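Local coordinates for protein transcriptional regulator (Vibrio virus VP882, PDB 7DWM) that binds the signal molecule 3,5-dimethylpyrazin-2-ol (DPO) in a PAS-type domain and probably regulates transcription by binding DNA through a LuxR-type helix-turn-helix domain, at residues D92-A97 and H230-M235; R101-T106 and G124-D129. All blocks are in the same frame, centred on the assembly; numbering follows the deposited sequence.

Overall arrangement
Both contacts lie in the antiparallel sheet of the PAS domain, their centres about 10 Å apart. Strands 119-126, 99-110, 88-96 and 233-236 are neighbours in that order: contact 2 joins the first two, contact 1 the last two, and backbone bonds between 88-96 and 99-110 connect the contacts. Along the chain contact 2 is nested inside contact 1. Helix 127-139 follows the strand of contact 2 directly, and the 132 residues between the segments of contact 1 include the probable DNA-binding LuxR-family region; the chain then rejoins the sheet as its outermost strand within this chain. Both contacts also touch the bound DPO and the second subunit, placing ligand pocket and dimer contacts on one sheet.

Contact 1 of 2, residues D92-A97 and H230-M235; sequences DVHPYA and HTQVSM. With A1U (3,5-dimethylpyrazin-2-ol), chain C.
Two hydrogen bonds grip Asp-92 O: the backbone N of Phe-103 on the neighbouring strand supplies one, and Tyr-96 OH, 3.1 Å from Asp-92 O, approaches from above the carbonyl plane. On its other side strand 88-96 takes up antiparallel strand 233-236, a C-terminal addition to the PAS sheet. Val-93 and Val-233 form the hydrogen-bonded pair, with Val-93 N 2.9 Å from Val-233 O and Val-233 N 3.0 Å from Val-93 O. Their branched side chains, suited to extended strands, lie side by side, Val-93 CB meeting Val-233 CG2 at 3.7 Å; Leu-141 of the second subunit packs on Val-233. Asp-92 and Ser-234, the adjacent non-hydrogen-bonded pair, lie on the opposite face, where both touch Phe-74 of helix 71-80. His-94 NE2 donates to Asp-92 OD1 (about 2.7 Å, the oxygen's place being less sure), and the carboxylate may support a protonated imidazole. The Gln-232 side chain crosses that of His-94 at about a right angle, and its CG reaches Pro-95 CD at 3.8 Å. Proline suits the centre of an inverse gamma turn, beyond which Tyr-96 presents its ring edge to DPO, CE1 lying 3.8 Å from the ligand methyl CAG.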
# COMPACT_ATOMS: atom_id res chain seq x y z
N ASP A 92 8.47 4.45 8.56
CA ASP A 92 9.64 5.13 9.11
C ASP A 92 9.59 6.58 8.64
O ASP A 92 9.88 6.87 7.48
CB ASP A 92 10.92 4.43 8.66
CG ASP A 92 11.43 3.40 9.67
OD1 ASP A 92 11.89 3.77 10.77
OD2 ASP A 92 11.42 2.21 9.37
N VAL A 93 9.22 7.48 9.53
CA VAL A 93 9.25 8.91 9.23
C VAL A 93 10.44 9.50 9.96
O VAL A 93 10.50 9.49 11.20
CB VAL A 93 7.93 9.59 9.64
CG1 VAL A 93 7.99 11.07 9.29
CG2 VAL A 93 6.76 8.93 8.93
N HIS A 94 11.40 10.01 9.18
CA HIS A 94 12.70 10.35 9.76
C HIS A 94 13.29 11.56 9.05
O HIS A 94 13.03 11.77 7.86
CB HIS A 94 13.68 9.18 9.65
CG HIS A 94 13.39 8.05 10.58
ND1 HIS A 94 13.67 8.10 11.93
CD2 HIS A 94 12.83 6.84 10.36
CE1 HIS A 94 13.30 6.96 12.50
NE2 HIS A 94 12.79 6.18 11.57
N PRO A 95 14.09 12.36 9.75
CA PRO A 95 14.93 13.38 9.10
C PRO A 95 16.17 12.73 8.47
O PRO A 95 17.28 12.75 9.00
CB PRO A 95 15.29 14.31 10.26
CG PRO A 95 15.32 13.41 11.45
CD PRO A 95 14.25 12.37 11.22
N TYR A 96 15.96 12.13 7.30
CA TYR A 96 17.03 11.46 6.60
C TYR A 96 18.05 12.49 6.10
O TYR A 96 17.84 13.70 6.17
CB TYR A 96 16.47 10.63 5.44
CG TYR A 96 15.52 9.53 5.89
CD1 TYR A 96 15.98 8.44 6.62
CD2 TYR A 96 14.17 9.59 5.59
CE1 TYR A 96 15.12 7.44 7.03
CE2 TYR A 96 13.30 8.60 5.99
CZ TYR A 96 13.78 7.52 6.71
OH TYR A 96 12.92 6.53 7.12
N ALA A 97 19.16 11.97 5.56
CA ALA A 97 20.32 12.79 5.21
C ALA A 97 19.99 13.95 4.27
O ALA A 97 20.81 14.86 4.13
CB ALA A 97 21.40 11.92 4.59
N HIS A 230 6.91 16.44 11.07
CA HIS A 230 8.26 16.42 11.63
C HIS A 230 8.30 15.93 13.07
O HIS A 230 8.81 16.60 13.97
CB HIS A 230 8.92 17.80 11.53
CG HIS A 230 8.67 18.52 10.23
ND1 HIS A 230 8.02 19.73 10.17
CD2 HIS A 230 9.02 18.22 8.96
CE1 HIS A 230 7.96 20.14 8.92
NE2 HIS A 230 8.57 19.24 8.16
N THR A 231 7.78 14.72 13.29
CA THR A 231 8.08 13.98 14.51
C THR A 231 8.52 12.58 14.11
O THR A 231 7.87 11.94 13.27
CB THR A 231 6.88 13.91 15.48
OG1 THR A 231 6.04 12.80 15.14
CG2 THR A 231 6.06 15.21 15.45
N GLN A 232 9.61 12.12 14.70
CA GLN A 232 10.32 10.93 14.24
C GLN A 232 9.60 9.67 14.72
O GLN A 232 9.37 9.51 15.92
CB GLN A 232 11.75 10.97 14.77
CG GLN A 232 12.78 10.21 13.97
CD GLN A 232 14.14 10.28 14.64
OE1 GLN A 232 15.01 9.44 14.40
NE2 GLN A 232 14.32 11.28 15.48
N VAL A 233 9.24 8.77 13.79
CA VAL A 233 8.55 7.54 14.16
C VAL A 233 9.11 6.37 13.37
O VAL A 233 9.64 6.52 12.26
CB VAL A 233 7.00 7.61 13.96
CG1 VAL A 233 6.41 8.87 14.59
CG2 VAL A 233 6.63 7.53 12.49
N SER A 234 8.92 5.18 13.92
CA SER A 234 8.99 3.93 13.17
C SER A 234 8.01 2.97 13.81
O SER A 234 8.16 2.61 14.98
CB SER A 234 10.39 3.34 13.20
OG SER A 234 10.62 2.64 14.40
N MET A 235 7.01 2.55 13.04
CA MET A 235 5.87 1.80 13.56
C MET A 235 5.58 0.64 12.62
O MET A 235 5.59 0.80 11.40
CB MET A 235 4.61 2.67 13.63
CG MET A 235 4.62 3.79 14.65
SD MET A 235 3.17 4.83 14.36
CE MET A 235 1.86 3.65 14.68
CAB A1U C . 14.69 2.04 9.19
CAC A1U C . 15.81 2.42 8.41
CAE A1U C . 16.56 0.20 8.48
CAF A1U C . 15.42 -0.08 9.25
CAG A1U C . 15.97 3.85 7.97
CAH A1U C . 17.57 -0.85 8.10
NAA A1U C . 14.47 0.78 9.63
NAD A1U C . 16.73 1.47 8.07
OAI A1U C . 15.28 -1.42 9.66

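Contact 2 of 2, residues R101-T106 and G124-D129; sequences RVFTFT and GQDLTD. With A1U (3,5-dimethylpyrazin-2-ol), chain C.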
# COMPACT_ATOMS: atom_id res chain seq x y z
N ARG A 101 11.56 12.61 5.50
CA ARG A 101 10.86 11.78 4.53
C ARG A 101 10.00 10.76 5.26
O ARG A 101 10.24 10.40 6.42
CB ARG A 101 11.83 11.05 3.57
CG ARG A 101 12.78 11.94 2.79
CD ARG A 101 12.05 12.85 1.81
NE ARG A 101 11.76 12.20 0.53
CZ ARG A 101 11.48 12.86 -0.59
NH1 ARG A 101 11.47 14.19 -0.60
NH2 ARG A 101 11.22 12.19 -1.71
N VAL A 102 8.99 10.30 4.53
CA VAL A 102 8.04 9.29 4.97
C VAL A 102 8.34 8.04 4.16
O VAL A 102 7.94 7.92 3.00
CB VAL A 102 6.59 9.75 4.76
CG1 VAL A 102 5.61 8.70 5.28
CG2 VAL A 102 6.34 11.09 5.43
N PHE A 103 9.07 7.10 4.74
CA PHE A 103 9.39 5.85 4.07
C PHE A 103 8.52 4.72 4.60
O PHE A 103 8.03 4.75 5.73
CB PHE A 103 10.86 5.49 4.24
CG PHE A 103 11.72 5.91 3.09
CD1 PHE A 103 12.34 4.96 2.29
CD2 PHE A 103 11.92 7.25 2.81
CE1 PHE A 103 13.13 5.34 1.23
CE2 PHE A 103 12.71 7.64 1.74
CZ PHE A 103 13.32 6.68 0.95
N THR A 104 8.34 3.73 3.74
CA THR A 104 7.89 2.41 4.13
C THR A 104 9.09 1.47 4.05
O THR A 104 9.71 1.35 2.99
CB THR A 104 6.76 1.95 3.21
OG1 THR A 104 5.55 2.66 3.53
CG2 THR A 104 6.53 0.45 3.28
N PHE A 105 9.41 0.83 5.17
CA PHE A 105 10.44 -0.21 5.21
C PHE A 105 9.77 -1.56 5.44
O PHE A 105 9.26 -1.83 6.53
CB PHE A 105 11.50 0.09 6.27
CG PHE A 105 12.56 1.04 5.81
CD1 PHE A 105 13.69 0.57 5.17
CD2 PHE A 105 12.42 2.40 6.01
CE1 PHE A 105 14.67 1.45 4.73
CE2 PHE A 105 13.39 3.28 5.57
CZ PHE A 105 14.52 2.81 4.93
N THR A 106 9.78 -2.40 4.40
CA THR A 106 9.22 -3.74 4.44
C THR A 106 10.30 -4.74 4.83
O THR A 106 11.30 -4.90 4.12
CB THR A 106 8.61 -4.11 3.09
OG1 THR A 106 9.63 -4.54 2.19
CG2 THR A 106 7.89 -2.92 2.50
N GLY A 124 13.06 -0.42 1.50
CA GLY A 124 12.58 0.92 1.81
C GLY A 124 11.99 1.58 0.58
O GLY A 124 12.60 1.58 -0.49
N GLN A 125 10.79 2.15 0.74
CA GLN A 125 10.10 2.82 -0.35
C GLN A 125 9.75 4.25 0.06
O GLN A 125 9.13 4.46 1.10
CB GLN A 125 8.82 2.06 -0.74
CG GLN A 125 9.02 0.57 -0.95
CD GLN A 125 7.88 -0.06 -1.73
OE1 GLN A 125 7.26 -1.02 -1.28
NE2 GLN A 125 7.60 0.48 -2.91
N ASP A 126 10.14 5.21 -0.77
CA ASP A 126 9.89 6.62 -0.52
C ASP A 126 8.44 6.95 -0.86
O ASP A 126 8.07 7.01 -2.04
CB ASP A 126 10.85 7.49 -1.32
CG ASP A 126 10.82 8.95 -0.89
OD1 ASP A 126 11.52 9.77 -1.52
OD2 ASP A 126 10.10 9.27 0.08
N LEU A 127 7.63 7.17 0.17
CA LEU A 127 6.20 7.42 0.00
C LEU A 127 5.86 8.88 -0.28
O LEU A 127 4.74 9.15 -0.72
CB LEU A 127 5.44 6.95 1.24
CG LEU A 127 5.34 5.43 1.37
CD1 LEU A 127 4.13 5.06 2.20
CD2 LEU A 127 5.28 4.76 0.00
N THR A 128 6.77 9.82 -0.02
CA THR A 128 6.42 11.24 -0.07
C THR A 128 5.93 11.68 -1.46
O THR A 128 4.84 12.22 -1.59
CB THR A 128 7.63 12.08 0.35
OG1 THR A 128 8.68 11.91 -0.62
CG2 THR A 128 8.14 11.64 1.71
N ASP A 129 6.74 11.46 -2.49
CA ASP A 129 6.36 11.89 -3.84
C ASP A 129 5.29 10.98 -4.44
O ASP A 129 4.32 11.46 -5.06
CB ASP A 129 7.60 11.93 -4.74
CG ASP A 129 8.28 10.59 -4.87
OD1 ASP A 129 8.19 9.78 -3.92
OD2 ASP A 129 8.91 10.34 -5.92
CAB A1U C . 14.69 2.04 9.19
CAC A1U C . 15.81 2.42 8.41
CAE A1U C . 16.56 0.20 8.48
CAF A1U C . 15.42 -0.08 9.25
CAG A1U C . 15.97 3.85 7.97
CAH A1U C . 17.57 -0.85 8.10
NAA A1U C . 14.47 0.78 9.63
NAD A1U C . 16.73 1.47 8.07
OAI A1U C . 15.28 -1.42 9.66
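With Arg-101 CG anti to its carbonyl carbon (chi1 -57°) and the chain bent at chi2 and chi3, the guanidinium meets Asp-126, whose CG stands anti to the backbone N (chi1 -168°). The salt bridge runs from NH2 of Arg-101, in the guanidinium plane, to the syn lone pair of Asp-126 OD1; NE adds only weak bonds. Arginine's length suits this span, and Thr-128 covers one guanidinium face. Asp-126 is also the N-cap of the following helix: its OD2 accepts a weak bond from Thr-128 N and another bond from Thr-128 OG1 at 3.1 Å. The Phe-103 ring lies nearly parallel to that carboxylate (planes 11° apart), with Asp-126 CA over its centre. Thr-104 and Gln-125 form the hydrogen-bonded pair, Thr-104 N to Gln-125 O at 2.9 Å, while the Gln-125 amide pairs with Gln-125 of the second subunit. Gly-124, having no side chain, lets its CA sit over one face of Phe-105 as a CH-pi contact, 3.8 Å from the ring centroid. The opposite face lies against DPO, CZ of Phe-105 reaching CAG at 3.5 Å: an aromatic wall of the ligand pocket on the central antiparallel hairpin of a PAS fold.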